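Local coordinates for probable threonyl-tRNA synthetase 1 (Aeropyrum pernix, PDB 3A32), which probably catalyses the ATP-dependent attachment of threonine to tRNA(Thr) as a zinc-binding class II synthetase that lacks a domain for editing mischarged seryl-tRNA, at residues 121-126 against 298-303. Numbering follows the deposited sequence.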
loop_
_atom_site.group_PDB
_atom_site.type_symbol
_atom_site.label_atom_id
_atom_site.label_comp_id
_atom_site.label_asym_id
_atom_site.label_seq_id
_atom_site.Cartn_x
_atom_site.Cartn_y
_atom_site.Cartn_z
ATOM N N ASN A 121 14.930 18.227 -2.151
ATOM C CA ASN A 121 13.800 19.141 -2.402
ATOM C C ASN A 121 13.353 19.884 -1.119
ATOM O O ASN A 121 13.045 21.055 -1.185
ATOM C CB ASN A 121 12.610 18.414 -3.062
ATOM C CG ASN A 121 11.411 19.319 -3.241
ATOM O OD1 ASN A 121 11.461 20.310 -3.990
ATOM N ND2 ASN A 121 10.315 18.989 -2.554
ATOM N N GLU A 122 13.340 19.183 0.025
ATOM C CA GLU A 122 12.904 19.754 1.290
ATOM C C GLU A 122 13.911 20.763 1.808
ATOM O O GLU A 122 13.533 21.756 2.432
ATOM C CB GLU A 122 12.619 18.673 2.357
ATOM C CG GLU A 122 11.600 17.635 1.905
ATOM C CD GLU A 122 10.127 18.134 1.818
ATOM O OE1 GLU A 122 9.824 19.289 2.129
ATOM O OE2 GLU A 122 9.258 17.354 1.407
ATOM N N VAL A 123 15.198 20.515 1.547
ATOM C CA VAL A 123 16.212 21.486 1.919
ATOM C C VAL A 123 16.036 22.749 1.074
ATOM O O VAL A 123 16.085 23.858 1.598
ATOM C CB VAL A 123 17.662 20.846 1.907
ATOM C CG1 VAL A 123 18.808 21.931 2.063
ATOM C CG2 VAL A 123 17.753 19.813 2.981
ATOM N N ALA A 124 15.801 22.607 -0.227
ATOM C CA ALA A 124 15.621 23.788 -1.071
ATOM C C ALA A 124 14.432 24.668 -0.592
ATOM O O ALA A 124 14.544 25.867 -0.521
ATOM C CB ALA A 124 15.461 23.399 -2.526
ATOM N N LYS A 125 13.310 24.034 -0.248
ATOM C CA LYS A 125 12.096 24.687 0.220
ATOM C C LYS A 125 12.191 25.261 1.652
ATOM O O LYS A 125 11.763 26.398 1.879
ATOM C CB LYS A 125 10.963 23.676 0.110
ATOM C CG LYS A 125 10.643 23.337 -1.377
ATOM C CD LYS A 125 9.534 22.313 -1.511
ATOM C CE LYS A 125 8.227 22.907 -1.006
ATOM N NZ LYS A 125 7.077 21.983 -1.148
ATOM N N HIS A 126 12.763 24.487 2.605
ATOM C CA HIS A 126 12.724 24.821 4.035
ATOM C C HIS A 126 14.070 25.008 4.699
ATOM O O HIS A 126 14.130 25.504 5.811
ATOM C CB HIS A 126 11.831 23.817 4.805
ATOM C CG HIS A 126 10.488 23.633 4.157
ATOM N ND1 HIS A 126 9.572 24.658 4.047
ATOM C CD2 HIS A 126 9.959 22.584 3.479
ATOM C CE1 HIS A 126 8.522 24.241 3.367
ATOM N NE2 HIS A 126 8.727 22.984 3.023
ATOM N N ARG A 298 26.673 21.121 5.358
ATOM C CA ARG A 298 27.643 22.043 5.945
ATOM C C ARG A 298 27.108 23.456 5.769
ATOM O O ARG A 298 26.992 24.198 6.750
ATOM C CB ARG A 298 29.050 21.873 5.317
ATOM C CG ARG A 298 30.131 22.698 6.011
ATOM C CD ARG A 298 31.421 22.886 5.170
ATOM N NE ARG A 298 31.187 23.269 3.770
ATOM C CZ ARG A 298 31.340 22.455 2.719
ATOM N NH1 ARG A 298 31.728 21.168 2.883
ATOM N NH2 ARG A 298 31.097 22.937 1.492
ATOM N N GLU A 299 26.769 23.815 4.532
ATOM C CA GLU A 299 26.228 25.135 4.221
ATOM C C GLU A 299 24.906 25.479 4.902
ATOM O O GLU A 299 24.816 26.514 5.541
ATOM C CB GLU A 299 26.129 25.332 2.717
ATOM C CG GLU A 299 27.508 25.356 2.064
ATOM C CD GLU A 299 27.491 25.057 0.567
ATOM O OE1 GLU A 299 26.390 24.958 -0.041
ATOM O OE2 GLU A 299 28.594 24.905 -0.010
ATOM N N GLU A 300 23.911 24.602 4.809
ATOM C CA GLU A 300 22.572 24.856 5.357
ATOM C C GLU A 300 22.428 24.571 6.843
ATOM O O GLU A 300 21.677 25.258 7.529
ATOM C CB GLU A 300 21.511 24.056 4.599
ATOM C CG GLU A 300 21.435 24.309 3.091
ATOM C CD GLU A 300 21.080 25.756 2.732
ATOM O OE1 GLU A 300 20.438 26.465 3.541
ATOM O OE2 GLU A 300 21.452 26.196 1.626
ATOM N N PHE A 301 23.115 23.555 7.362
ATOM C CA PHE A 301 22.945 23.215 8.778
ATOM C C PHE A 301 24.161 23.540 9.647
ATOM O O PHE A 301 24.080 23.460 10.877
ATOM C CB PHE A 301 22.530 21.745 8.974
ATOM C CG PHE A 301 21.299 21.355 8.234
ATOM C CD1 PHE A 301 20.099 21.229 8.900
ATOM C CD2 PHE A 301 21.345 21.070 6.871
ATOM C CE1 PHE A 301 18.922 20.862 8.204
ATOM C CE2 PHE A 301 20.184 20.682 6.165
ATOM C CZ PHE A 301 18.981 20.586 6.830
ATOM N N GLY A 302 25.281 23.886 9.021
ATOM C CA GLY A 302 26.535 24.100 9.775
ATOM C C GLY A 302 27.042 22.860 10.531
ATOM O O GLY A 302 27.631 22.974 11.623
ATOM N N ILE A 303 26.765 21.681 9.951
ATOM C CA ILE A 303 27.240 20.399 10.460
ATOM C C ILE A 303 28.340 19.844 9.542
ATOM O O ILE A 303 28.147 19.705 8.346
ATOM C CB ILE A 303 26.046 19.419 10.659
ATOM C CG1 ILE A 303 25.194 19.898 11.841
ATOM C CG2 ILE A 303 26.507 17.985 10.895
ATOM C CD1 ILE A 303 23.821 19.394 11.811
#
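V123 splits its two methyls between E300 and F301: with chi1 at 170°, CG1 is anti to the backbone N and CG2 anti to the carbonyl carbon. CG1 meets the aliphatic part of E300, 3.7 Å from its CG. The glutamate chain then bends at chi2 (-62°), and its carboxylate makes a weak, long ion pair with R127, just past the end of helix 112-126. CG2 approaches the edge of the F301 ring, near the ring plane, and lies 4.1 Å from both CE2 and CZ of that phenylalanine. Purely van der Waals in character, this small contact joins the C-terminal turns of helices 112-126 and 293-301 within the class II synthetase catalytic core. Each helix is followed, after a short loop, by a strand of its large mixed sheet, 134-143 and 306-316 respectively, and two of the three zinc ligands, C112 and H310, lie on the first helix and on the second of these strands, away from the packing described here. V123 also touches V296 and L130, and F301 rests on L132. Helix 293-301 ends directly after the phenylalanine, where G302 takes up a positive phi of 61°. On 121-126, K125 and H126 instead meet the second subunit: K125 NZ hydrogen-bonds to the backbone O of Y14 of that chain, and the H126 ring meets F469 of the same neighbour.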